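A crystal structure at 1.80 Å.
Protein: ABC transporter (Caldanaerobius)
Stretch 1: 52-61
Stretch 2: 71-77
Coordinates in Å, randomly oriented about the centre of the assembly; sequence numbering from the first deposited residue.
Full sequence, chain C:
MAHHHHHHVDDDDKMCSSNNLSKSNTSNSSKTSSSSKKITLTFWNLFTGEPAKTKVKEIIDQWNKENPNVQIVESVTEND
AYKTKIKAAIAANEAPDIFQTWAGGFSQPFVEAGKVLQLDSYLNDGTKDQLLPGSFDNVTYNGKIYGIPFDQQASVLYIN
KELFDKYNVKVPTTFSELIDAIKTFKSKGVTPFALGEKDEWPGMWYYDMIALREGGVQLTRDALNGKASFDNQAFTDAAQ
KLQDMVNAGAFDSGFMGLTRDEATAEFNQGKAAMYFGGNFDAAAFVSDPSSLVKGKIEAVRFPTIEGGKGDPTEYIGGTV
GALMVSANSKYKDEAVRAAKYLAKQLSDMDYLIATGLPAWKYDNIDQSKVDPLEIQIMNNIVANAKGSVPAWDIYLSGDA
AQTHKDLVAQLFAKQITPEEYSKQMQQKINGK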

# COMPACT_ATOMS: atom_id res chain seq x y z
N ALA C 52 -15.35 1.44 5.53
CA ALA C 52 -15.17 1.55 4.06
C ALA C 52 -16.27 0.82 3.30
O ALA C 52 -16.91 1.41 2.42
CB ALA C 52 -13.80 1.07 3.61
N LYS C 53 -16.53 -0.44 3.70
CA LYS C 53 -17.53 -1.30 3.05
C LYS C 53 -18.90 -0.62 3.00
O LYS C 53 -19.56 -0.64 1.95
CB LYS C 53 -17.61 -2.68 3.71
CG LYS C 53 -18.62 -3.64 3.08
CD LYS C 53 -18.94 -4.77 4.07
CE LYS C 53 -20.12 -5.63 3.64
NZ LYS C 53 -19.80 -6.26 2.32
N THR C 54 -19.31 -0.02 4.13
CA THR C 54 -20.58 0.74 4.26
C THR C 54 -20.52 2.01 3.41
O THR C 54 -21.48 2.35 2.71
CB THR C 54 -20.86 1.13 5.74
OG1 THR C 54 -21.01 -0.06 6.54
CG2 THR C 54 -22.12 2.02 5.90
N LYS C 55 -19.39 2.71 3.49
CA LYS C 55 -19.21 3.92 2.67
C LYS C 55 -19.27 3.71 1.15
O LYS C 55 -19.85 4.55 0.42
CB LYS C 55 -17.92 4.63 3.08
CG LYS C 55 -17.97 5.03 4.55
CD LYS C 55 -18.88 6.22 4.74
CE LYS C 55 -18.09 7.46 4.47
NZ LYS C 55 -19.02 8.61 4.46
N VAL C 56 -18.67 2.61 0.71
CA VAL C 56 -18.59 2.33 -0.72
C VAL C 56 -19.97 1.98 -1.24
O VAL C 56 -20.39 2.48 -2.30
CB VAL C 56 -17.57 1.20 -1.03
CG1 VAL C 56 -17.58 0.83 -2.52
CG2 VAL C 56 -16.18 1.69 -0.66
N LYS C 57 -20.70 1.18 -0.45
CA LYS C 57 -22.10 0.86 -0.77
C LYS C 57 -22.94 2.11 -0.97
O LYS C 57 -23.76 2.18 -1.92
CB LYS C 57 -22.75 -0.05 0.30
CG LYS C 57 -24.11 -0.60 -0.12
CD LYS C 57 -23.96 -1.50 -1.34
CE LYS C 57 -25.23 -1.70 -2.15
NZ LYS C 57 -26.50 -1.74 -1.37
N GLU C 58 -22.74 3.09 -0.07
CA GLU C 58 -23.46 4.35 -0.08
C GLU C 58 -23.15 5.13 -1.37
O GLU C 58 -24.06 5.61 -2.03
CB GLU C 58 -23.11 5.20 1.15
CG GLU C 58 -23.56 4.57 2.48
CD GLU C 58 -23.20 5.41 3.71
OE1 GLU C 58 -22.35 6.33 3.62
OE2 GLU C 58 -23.79 5.16 4.78
N ILE C 59 -21.87 5.27 -1.69
CA ILE C 59 -21.43 5.86 -2.93
C ILE C 59 -22.12 5.22 -4.13
O ILE C 59 -22.68 5.94 -4.96
CB ILE C 59 -19.90 5.76 -3.13
CG1 ILE C 59 -19.16 6.60 -2.09
CG2 ILE C 59 -19.55 6.27 -4.52
CD1 ILE C 59 -17.68 6.28 -1.98
N ILE C 60 -22.09 3.89 -4.23
CA ILE C 60 -22.82 3.16 -5.28
C ILE C 60 -24.30 3.55 -5.26
O ILE C 60 -24.87 3.87 -6.31
CB ILE C 60 -22.75 1.60 -5.12
CG1 ILE C 60 -21.32 1.02 -4.98
CG2 ILE C 60 -23.56 0.90 -6.20
CD1 ILE C 60 -20.30 1.37 -6.01
N ASP C 61 -24.92 3.53 -4.07
CA ASP C 61 -26.36 3.84 -3.96
C ASP C 61 -26.68 5.25 -4.52
O ASP C 61 -27.65 5.43 -5.29
CB ASP C 61 -26.88 3.65 -2.53
CG ASP C 61 -26.82 2.19 -2.06
OD1 ASP C 61 -26.48 1.26 -2.85
OD2 ASP C 61 -27.09 1.99 -0.87
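Stretch 2 (71-77) QIVESVT

How does the second stretch lie on the helix? Residues 71-76 form an extended strand running nearly antiparallel to helix 52-61, at 161°, with a closest axis approach of 9.2 Å. Ile72 therefore sits beside Ile60, their CA atoms 6.7 Å apart, while Val76 reaches the level of Lys53, CA to CA 8.4 Å.

Which strand side chains face the helix? The alternation of the strand turns Ile72, Glu74 and Val76 toward it and Val73 away. Ile60, with both chi angles m, places CG2 3.7 Å from Ile72 O; the 4.2 Å approach of Ile60 CG2 to Ile72 CB is the apolar contact, between two buried residues.

How does Glu74 fit against this surface? With chi1 p and chi2 t, its chain extends to the helix, where OE1 lies 3.7 Å from Val56 CG1 and OE2 3.5 Å from Lys57 CD. No direct hydrogen bond crosses the interface; instead, water 1 can donate to Lys53 O at 2.8 Å and to Glu74 OE2 at 2.7 Å.

What do the two lysines do? Lys57 bends at chi2 (p); its NZ forms a salt bridge with Asp61 OD1 at 3.3 Å, and it is the methylenes, not the charge, that meet Glu74. Lys53 stays extended through chi3 and turns at chi4 (p), which brings its NZ to 3.9 Å from Val76 CG1.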

# COMPACT_ATOMS: atom_id res chain seq x y z
N GLN C 71 -27.22 1.43 -13.94
CA GLN C 71 -27.00 0.94 -12.57
C GLN C 71 -25.61 0.33 -12.44
O GLN C 71 -25.03 -0.14 -13.41
CB GLN C 71 -28.08 -0.07 -12.21
CG GLN C 71 -29.48 0.53 -12.29
CD GLN C 71 -29.74 1.56 -11.20
OE1 GLN C 71 -29.80 2.77 -11.47
NE2 GLN C 71 -29.85 1.10 -9.97
N ILE C 72 -25.07 0.38 -11.22
CA ILE C 72 -23.85 -0.36 -10.87
C ILE C 72 -24.17 -1.41 -9.82
O ILE C 72 -24.96 -1.15 -8.90
CB ILE C 72 -22.78 0.61 -10.29
CG1 ILE C 72 -22.46 1.74 -11.28
CG2 ILE C 72 -21.53 -0.14 -9.80
CD1 ILE C 72 -21.67 2.91 -10.70
N VAL C 73 -23.55 -2.58 -9.97
CA VAL C 73 -23.62 -3.64 -8.96
C VAL C 73 -22.18 -3.98 -8.65
O VAL C 73 -21.36 -4.08 -9.56
CB VAL C 73 -24.41 -4.88 -9.48
CG1 VAL C 73 -24.27 -6.07 -8.54
CG2 VAL C 73 -25.89 -4.52 -9.75
N GLU C 74 -21.85 -4.12 -7.37
CA GLU C 74 -20.47 -4.40 -6.97
C GLU C 74 -20.30 -5.82 -6.47
O GLU C 74 -21.26 -6.44 -6.01
CB GLU C 74 -19.98 -3.37 -5.93
CG GLU C 74 -20.76 -3.40 -4.61
CD GLU C 74 -20.07 -2.66 -3.46
OE1 GLU C 74 -18.83 -2.49 -3.49
OE2 GLU C 74 -20.80 -2.30 -2.51
N SER C 75 -19.09 -6.33 -6.55
CA SER C 75 -18.74 -7.52 -5.80
C SER C 75 -17.42 -7.24 -5.05
O SER C 75 -16.42 -6.82 -5.64
CB SER C 75 -18.71 -8.76 -6.73
OG SER C 75 -17.89 -9.83 -6.19
N VAL C 76 -17.45 -7.43 -3.73
CA VAL C 76 -16.30 -7.09 -2.88
C VAL C 76 -15.54 -8.34 -2.41
O VAL C 76 -16.15 -9.33 -1.99
CB VAL C 76 -16.73 -6.17 -1.73
CG1 VAL C 76 -17.99 -6.67 -1.06
CG2 VAL C 76 -15.61 -5.96 -0.73
N THR C 77 -14.21 -8.30 -2.52
CA THR C 77 -13.37 -9.45 -2.21
C THR C 77 -12.20 -8.96 -1.40
O THR C 77 -11.63 -7.92 -1.74
CB THR C 77 -12.82 -10.10 -3.50
OG1 THR C 77 -13.91 -10.38 -4.40
CG2 THR C 77 -12.04 -11.39 -3.17
O HOH W 1 -19.09 -1.84 -0.51